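PDB 4L9P: CaaX farnesyltransferase alpha subunit Ram2 from Aspergillus fumigatus, which probably serves, paired with a beta subunit, in the transfer of farnesyl or geranylgeranyl groups to the cysteine of the C-terminal CaaX motif of proteins. Local coordinates for residues 200-208 with 240-251. The protein carries 1 engineered substitution. Sequence-based numbering, arbitrary orientation.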
ATOM      1  N   TRP A 200      18.802   0.004   4.534  1.00  3.04           N
ATOM      2  CA  TRP A 200      18.756   0.708   5.815  1.00  4.15           C
ATOM      3  C   TRP A 200      17.669   0.132   6.714  1.00  4.19           C
ATOM      4  O   TRP A 200      17.890  -0.023   7.916  1.00  4.34           O
ATOM      5  CB  TRP A 200      18.509   2.211   5.606  1.00  4.48           C
ATOM      6  CG  TRP A 200      19.723   2.925   5.117  1.00  3.89           C
ATOM      7  CD1 TRP A 200      19.991   3.305   3.811  1.00  4.91           C
ATOM      8  CD2 TRP A 200      20.844   3.362   5.915  1.00  5.06           C
ATOM      9  NE1 TRP A 200      21.212   3.967   3.764  1.00  4.90           N
ATOM     10  CE2 TRP A 200      21.760   3.997   5.035  1.00  5.40           C
ATOM     11  CE3 TRP A 200      21.164   3.249   7.280  1.00  5.63           C
ATOM     12  CZ2 TRP A 200      22.991   4.534   5.480  1.00  6.05           C
ATOM     13  CZ3 TRP A 200      22.394   3.803   7.723  1.00  6.66           C
ATOM     14  CH2 TRP A 200      23.261   4.458   6.829  1.00  6.15           C
ATOM     15  N   ASN A 201      16.494  -0.189   6.143  1.00  3.04           N
ATOM     16  CA  ASN A 201      15.419  -0.734   6.948  1.00  2.92           C
ATOM     17  C   ASN A 201      15.803  -2.080   7.563  1.00  3.27           C
ATOM     18  O   ASN A 201      15.484  -2.360   8.723  1.00  4.39           O
ATOM     19  CB  ASN A 201      14.128  -0.795   6.084  1.00  4.11           C
ATOM     20  CG  ASN A 201      12.975  -1.381   6.870  1.00  3.88           C
ATOM     21  OD1 ASN A 201      12.402  -0.691   7.727  1.00  5.42           O
ATOM     22  ND2 ASN A 201      12.709  -2.690   6.706  1.00  4.23           N
ATOM     23  N   HIS A 202      16.456  -2.916   6.745  1.00  3.33           N
ATOM     24  CA  HIS A 202      16.893  -4.237   7.269  1.00  3.82           C
ATOM     25  C   HIS A 202      17.965  -4.008   8.312  1.00  4.18           C
ATOM     26  O   HIS A 202      17.998  -4.728   9.337  1.00  4.54           O
ATOM     27  CB  HIS A 202      17.425  -5.063   6.107  1.00  4.33           C
ATOM     28  CG  HIS A 202      17.611  -6.519   6.460  1.00  4.32           C
ATOM     29  ND1 HIS A 202      16.529  -7.365   6.592  1.00  5.82           N
ATOM     30  CD2 HIS A 202      18.726  -7.274   6.661  1.00  4.85           C
ATOM     31  CE1 HIS A 202      16.966  -8.573   6.884  1.00  6.85           C
ATOM     32  NE2 HIS A 202      18.290  -8.534   6.954  1.00  5.50           N
ATOM     33  N   ARG A 203      18.826  -3.003   8.146  1.00  3.57           N
ATOM     34  CA  ARG A 203      19.871  -2.708   9.168  1.00  4.23           C
ATOM     35  C   ARG A 203      19.200  -2.387  10.508  1.00  5.35           C
ATOM     36  O   ARG A 203      19.665  -2.840  11.561  1.00  6.07           O
ATOM     37  CB  ARG A 203      20.735  -1.508   8.744  1.00  5.58           C
ATOM     38  CG  ARG A 203      21.981  -1.384   9.670  1.00  6.36           C
ATOM     39  CD  ARG A 203      22.823  -0.113   9.268  1.00  7.75           C
ATOM     40  NE  ARG A 203      23.990  -0.136  10.130  1.00  9.43           N
ATOM     41  CZ  ARG A 203      25.170  -0.658   9.816  1.00 10.44           C
ATOM     42  NH1 ARG A 203      25.431  -1.101   8.566  1.00 11.01           N
ATOM     43  NH2 ARG A 203      26.099  -0.734  10.772  1.00 11.67           N
ATOM     44  N   TYR A 204      18.132  -1.592  10.456  1.00  5.31           N
ATOM     45  CA  TYR A 204      17.450  -1.258  11.706  1.00  4.94           C
ATOM     46  C   TYR A 204      16.915  -2.552  12.389  1.00  5.53           C
ATOM     47  O   TYR A 204      17.052  -2.745  13.608  1.00  7.02           O
ATOM     48  CB  TYR A 204      16.287  -0.275  11.452  1.00  5.59           C
ATOM     49  CG  TYR A 204      15.639   0.098  12.779  1.00  5.26           C
ATOM     50  CD1 TYR A 204      14.600  -0.681  13.347  1.00  6.87           C
ATOM     51  CD2 TYR A 204      16.036   1.267  13.464  1.00  6.18           C
ATOM     52  CE1 TYR A 204      14.020  -0.342  14.577  1.00  7.32           C
ATOM     53  CE2 TYR A 204      15.447   1.629  14.682  1.00  6.26           C
ATOM     54  CZ  TYR A 204      14.462   0.793  15.247  1.00  7.06           C
ATOM     55  OH  TYR A 204      13.897   1.121  16.472  1.00  8.12           O
ATOM     56  N   MET A 205      16.332  -3.450  11.624  1.00  6.14           N
ATOM     57  CA  MET A 205      15.873  -4.693  12.216  1.00  6.77           C
ATOM     58  C   MET A 205      17.034  -5.461  12.870  1.00  7.14           C
ATOM     59  O   MET A 205      16.919  -5.959  14.021  1.00  6.86           O
ATOM     60  CB  MET A 205      15.279  -5.550  11.149  1.00  9.31           C
ATOM     61  CG  MET A 205      14.664  -6.823  11.719  1.00 13.03           C
ATOM     62  SD  MET A 205      15.460  -8.270  11.085  1.00 21.83           S
ATOM     63  CE  MET A 205      16.444  -7.806   9.794  1.00 23.02           C
ATOM     64  N   LEU A 206      18.165  -5.550  12.165  1.00  6.05           N
ATOM     65  CA  LEU A 206      19.289  -6.353  12.707  1.00  5.33           C
ATOM     66  C   LEU A 206      19.764  -5.731  13.991  1.00  6.21           C
ATOM     67  O   LEU A 206      20.129  -6.465  14.924  1.00  7.61           O
ATOM     68  CB  LEU A 206      20.455  -6.336  11.709  1.00  6.62           C
ATOM     69  CG  LEU A 206      20.194  -7.056  10.385  1.00  6.22           C
ATOM     70  CD1 LEU A 206      21.396  -6.883   9.450  1.00  7.69           C
ATOM     71  CD2 LEU A 206      19.863  -8.556  10.580  1.00  6.09           C
ATOM     72  N   ARG A 207      19.834  -4.406  14.058  1.00  7.45           N
ATOM     73  CA  ARG A 207      20.466  -3.753  15.212  1.00  8.27           C
ATOM     74  C   ARG A 207      19.516  -3.424  16.359  1.00  9.47           C
ATOM     75  O   ARG A 207      19.923  -3.507  17.539  1.00 11.60           O
ATOM     76  CB  ARG A 207      21.192  -2.489  14.770  1.00  9.04           C
ATOM     77  CG  ARG A 207      22.387  -2.761  13.812  1.00  9.27           C
ATOM     78  CD  ARG A 207      23.495  -3.420  14.574  1.00 13.21           C
ATOM     79  NE  ARG A 207      24.778  -3.315  13.898  1.00 15.35           N
ATOM     80  CZ  ARG A 207      25.573  -4.365  13.688  1.00 15.71           C
ATOM     81  NH1 ARG A 207      25.130  -5.603  13.991  1.00 16.22           N
ATOM     82  NH2 ARG A 207      26.760  -4.177  13.121  1.00 16.68           N
ATOM     83  N   PHE A 208      18.278  -3.061  16.019  1.00  8.75           N
ATOM     84  CA  PHE A 208      17.360  -2.456  16.979  1.00 10.00           C
ATOM     85  C   PHE A 208      16.036  -3.129  16.973  1.00 11.15           C
ATOM     86  O   PHE A 208      15.202  -2.791  17.806  1.00 13.12           O
ATOM     87  CB  PHE A 208      17.247  -0.929  16.732  1.00 11.19           C
ATOM     88  CG  PHE A 208      18.538  -0.237  16.941  1.00 11.24           C
ATOM     89  CD1 PHE A 208      19.028  -0.117  18.225  1.00 13.03           C
ATOM     90  CD2 PHE A 208      19.323   0.171  15.861  1.00 10.02           C
ATOM     91  CE1 PHE A 208      20.255   0.461  18.454  1.00 14.28           C
ATOM     92  CE2 PHE A 208      20.546   0.795  16.076  1.00 11.86           C
ATOM     93  CZ  PHE A 208      21.018   0.910  17.395  1.00 13.07           C
ATOM     94  N   LEU A 240      26.963   0.225  21.185  1.00 18.16           N
ATOM     95  CA  LEU A 240      26.305  -0.088  19.908  1.00 17.91           C
ATOM     96  C   LEU A 240      25.607   1.158  19.346  1.00 16.41           C
ATOM     97  O   LEU A 240      25.718   1.476  18.157  1.00 15.00           O
ATOM     98  CB  LEU A 240      25.255  -1.165  20.121  1.00 19.65           C
ATOM     99  CG  LEU A 240      24.475  -1.520  18.839  1.00 22.66           C
ATOM    100  CD1 LEU A 240      25.470  -1.985  17.755  1.00 23.49           C
ATOM    101  CD2 LEU A 240      23.484  -2.667  19.145  1.00 24.74           C
ATOM    102  N   VAL A 241      24.865   1.864  20.202  1.00 15.06           N
ATOM    103  CA  VAL A 241      24.236   3.078  19.733  1.00 15.09           C
ATOM    104  C   VAL A 241      25.298   4.049  19.186  1.00 14.83           C
ATOM    105  O   VAL A 241      25.132   4.588  18.053  1.00 14.39           O
ATOM    106  CB  VAL A 241      23.374   3.714  20.837  1.00 15.42           C
ATOM    107  CG1 VAL A 241      22.917   5.117  20.429  1.00 15.18           C
ATOM    108  CG2 VAL A 241      22.148   2.803  21.134  1.00 15.48           C
ATOM    109  N   ASP A 242      26.379   4.284  19.950  1.00 15.80           N
ATOM    110  CA  ASP A 242      27.409   5.188  19.433  1.00 16.85           C
ATOM    111  C   ASP A 242      27.987   4.734  18.085  1.00 16.13           C
ATOM    112  O   ASP A 242      28.190   5.546  17.184  1.00 16.31           O
ATOM    113  CB  ASP A 242      28.615   5.266  20.400  1.00 18.90           C
ATOM    114  CG  ASP A 242      28.290   5.928  21.719  1.00 22.07           C
ATOM    115  OD1 ASP A 242      27.231   6.590  21.829  1.00 23.51           O
ATOM    116  OD2 ASP A 242      29.151   5.785  22.653  1.00 22.94           O
ATOM    117  N   SER A 243      28.257   3.429  17.948  1.00 15.47           N
ATOM    118  CA  SER A 243      28.796   2.871  16.722  1.00 15.69           C
ATOM    119  C   SER A 243      27.828   3.083  15.541  1.00 14.23           C
ATOM    120  O   SER A 243      28.223   3.459  14.430  1.00 14.51           O
ATOM    121  CB  SER A 243      29.032   1.358  16.938  1.00 18.80           C
ATOM    122  OG  SER A 243      29.444   0.715  15.742  1.00 23.82           O
ATOM    123  N   GLU A 244      26.547   2.866  15.773  1.00 12.14           N
ATOM    124  CA  GLU A 244      25.572   3.020  14.684  1.00 11.69           C
ATOM    125  C   GLU A 244      25.377   4.471  14.283  1.00 11.67           C
ATOM    126  O   GLU A 244      25.160   4.777  13.115  1.00 11.26           O
ATOM    127  CB  GLU A 244      24.243   2.408  15.136  1.00 11.50           C
ATOM    128  CG  GLU A 244      24.326   0.882  15.138  1.00 11.34           C
ATOM    129  CD  GLU A 244      24.550   0.312  13.750  1.00 11.15           C
ATOM    130  OE1 GLU A 244      23.800   0.706  12.825  1.00 10.98           O
ATOM    131  OE2 GLU A 244      25.454  -0.556  13.581  1.00 10.94           O
ATOM    132  N   LEU A 245      25.452   5.361  15.266  1.00 11.95           N
ATOM    133  CA  LEU A 245      25.409   6.789  14.935  1.00 12.99           C
ATOM    134  C   LEU A 245      26.652   7.237  14.157  1.00 13.36           C
ATOM    135  O   LEU A 245      26.550   8.051  13.214  1.00 13.26           O
ATOM    136  CB  LEU A 245      25.186   7.621  16.208  1.00 14.03           C
ATOM    137  CG  LEU A 245      23.844   7.427  16.897  1.00 15.55           C
ATOM    138  CD1 LEU A 245      23.875   8.146  18.223  1.00 17.42           C
ATOM    139  CD2 LEU A 245      22.676   7.950  16.009  1.00 15.48           C
ATOM    140  N   GLN A 246      27.830   6.727  14.547  1.00 14.00           N
ATOM    141  CA  GLN A 246      29.010   7.090  13.795  1.00 16.79           C
ATOM    142  C   GLN A 246      28.936   6.563  12.370  1.00 16.35           C
ATOM    143  O   GLN A 246      29.313   7.269  11.399  1.00 17.56           O
ATOM    144  CB  GLN A 246      30.266   6.522  14.511  1.00 20.24           C
ATOM    145  CG  GLN A 246      31.571   6.840  13.836  1.00 25.45           C
ATOM    146  CD  GLN A 246      32.750   6.367  14.694  1.00 32.07           C
ATOM    147  OE1 GLN A 246      33.162   5.202  14.621  1.00 34.44           O
ATOM    148  NE2 GLN A 246      33.280   7.265  15.531  1.00 34.87           N
ATOM    149  N   TYR A 247      28.431   5.330  12.215  1.00 15.74           N
ATOM    150  CA  TYR A 247      28.282   4.758  10.883  1.00 15.20           C
ATOM    151  C   TYR A 247      27.358   5.649  10.020  1.00 12.78           C
ATOM    152  O   TYR A 247      27.636   5.976   8.836  1.00 13.05           O
ATOM    153  CB  TYR A 247      27.716   3.339  10.969  1.00 15.64           C
ATOM    154  CG  TYR A 247      27.437   2.704   9.622  1.00 15.80           C
ATOM    155  CD1 TYR A 247      28.459   2.042   8.921  1.00 16.19           C
ATOM    156  CD2 TYR A 247      26.152   2.733   9.070  1.00 15.68           C
ATOM    157  CE1 TYR A 247      28.214   1.451   7.709  1.00 16.10           C
ATOM    158  CE2 TYR A 247      25.893   2.179   7.848  1.00 15.62           C
ATOM    159  CZ  TYR A 247      26.915   1.535   7.166  1.00 16.05           C
ATOM    160  OH  TYR A 247      26.629   0.943   5.972  1.00 17.35           O
ATOM    161  N   SER A 248      26.265   6.045  10.617  1.00 11.30           N
ATOM    162  CA  SER A 248      25.288   6.916   9.922  1.00 10.43           C
ATOM    163  C   SER A 248      25.935   8.236   9.483  1.00 11.43           C
ATOM    164  O   SER A 248      25.681   8.662   8.340  1.00 10.72           O
ATOM    165  CB  SER A 248      24.094   7.193  10.825  1.00 10.12           C
ATOM    166  OG  SER A 248      23.455   5.974  11.147  1.00 11.03           O
ATOM    167  N   GLN A 249      26.707   8.890  10.384  1.00 11.70           N
ATOM    168  CA  GLN A 249      27.365  10.135  10.000  1.00 12.46           C
ATOM    169  C   GLN A 249      28.295   9.883   8.833  1.00 11.63           C
ATOM    170  O   GLN A 249      28.354  10.682   7.917  1.00 12.00           O
ATOM    171  CB  GLN A 249      28.121  10.760  11.165  1.00 13.54           C
ATOM    172  CG  GLN A 249      27.201  11.266  12.249  1.00 16.39           C
ATOM    173  CD  GLN A 249      27.922  12.120  13.292  1.00 18.93           C
ATOM    174  OE1 GLN A 249      29.152  12.173  13.305  1.00 21.04           O
ATOM    175  NE2 GLN A 249      27.160  12.809  14.143  1.00 19.49           N
ATOM    176  N   SER A 250      29.062   8.792   8.869  1.00 12.75           N
ATOM    177  CA  SER A 250      30.012   8.530   7.774  1.00 13.83           C
ATOM    178  C   SER A 250      29.302   8.333   6.440  1.00 13.24           C
ATOM    179  O   SER A 250      29.785   8.770   5.397  1.00 14.53           O
ATOM    180  CB  SER A 250      30.806   7.272   8.051  1.00 15.59           C
ATOM    181  OG  SER A 250      31.684   7.467   9.131  1.00 19.13           O
ATOM    182  N   ARG A 251      28.150   7.669   6.464  1.00 11.21           N
ATOM    183  CA  ARG A 251      27.408   7.508   5.228  1.00 10.19           C
ATOM    184  C   ARG A 251      26.799   8.832   4.755  1.00 10.21           C
ATOM    185  O   ARG A 251      26.783   9.106   3.559  1.00 10.68           O
ATOM    186  CB  ARG A 251      26.305   6.457   5.393  1.00 11.23           C
ATOM    187  CG  ARG A 251      26.810   5.050   5.750  1.00 12.73           C
ATOM    188  CD  ARG A 251      27.617   4.340   4.624  1.00 15.69           C
ATOM    189  NE  ARG A 251      28.916   4.825   4.376  1.00 18.08           N
ATOM    190  CZ  ARG A 251      29.975   4.585   5.171  1.00 19.21           C
ATOM    191  NH1 ARG A 251      29.806   3.915   6.311  1.00 19.73           N
ATOM    192  NH2 ARG A 251      31.201   5.055   4.858  1.00 20.36           N
TER
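The Y247 ring has the R203 guanidinium flat on one face, planes 13° apart, and CG of R251 over the opposite face. R203 CZ sits 3.7 Å from the ring centroid, a cation-pi stack, with NH1 3.3 Å from Y247 CZ. W200 puts CZ3 at the edge of the Y247 ring, in its plane; its CH2 is 3.6 Å from Y247 CE2 and the two rings meet obliquely. The same end of the indole meets R251 CB and CG at its own edge. At the guanidinium's edge, nearly coplanar with it, lies the E244 carboxylate. R203, extended with CG anti to the backbone N, grips it side-on. Its NE meets the syn lone pair of E244 OE1 at 2.8 Å, nearly straight at 169°. Its NH2 bonds E244 OE2 at 2.9 Å. R207 NE comes onto OE2 from above the carboxylate plane, so OE2 takes two donors, while Y264 of helix 259-272 bonds OE1 and E187 pairs with R203 NH1. This buried carboxylate is thus held from several sides, which probably favours its charged form. Beyond it F208 packs on E244 CG and V241 CG2. Segments 200-208 and 240-251 run antiparallel at 165°, axes 12.0 Å apart, bridged by this salt-bridge network, which joins a helix of the last annotated repeat to helix 238-254 in the antiparallel helical array of prenyltransferase alpha subunits.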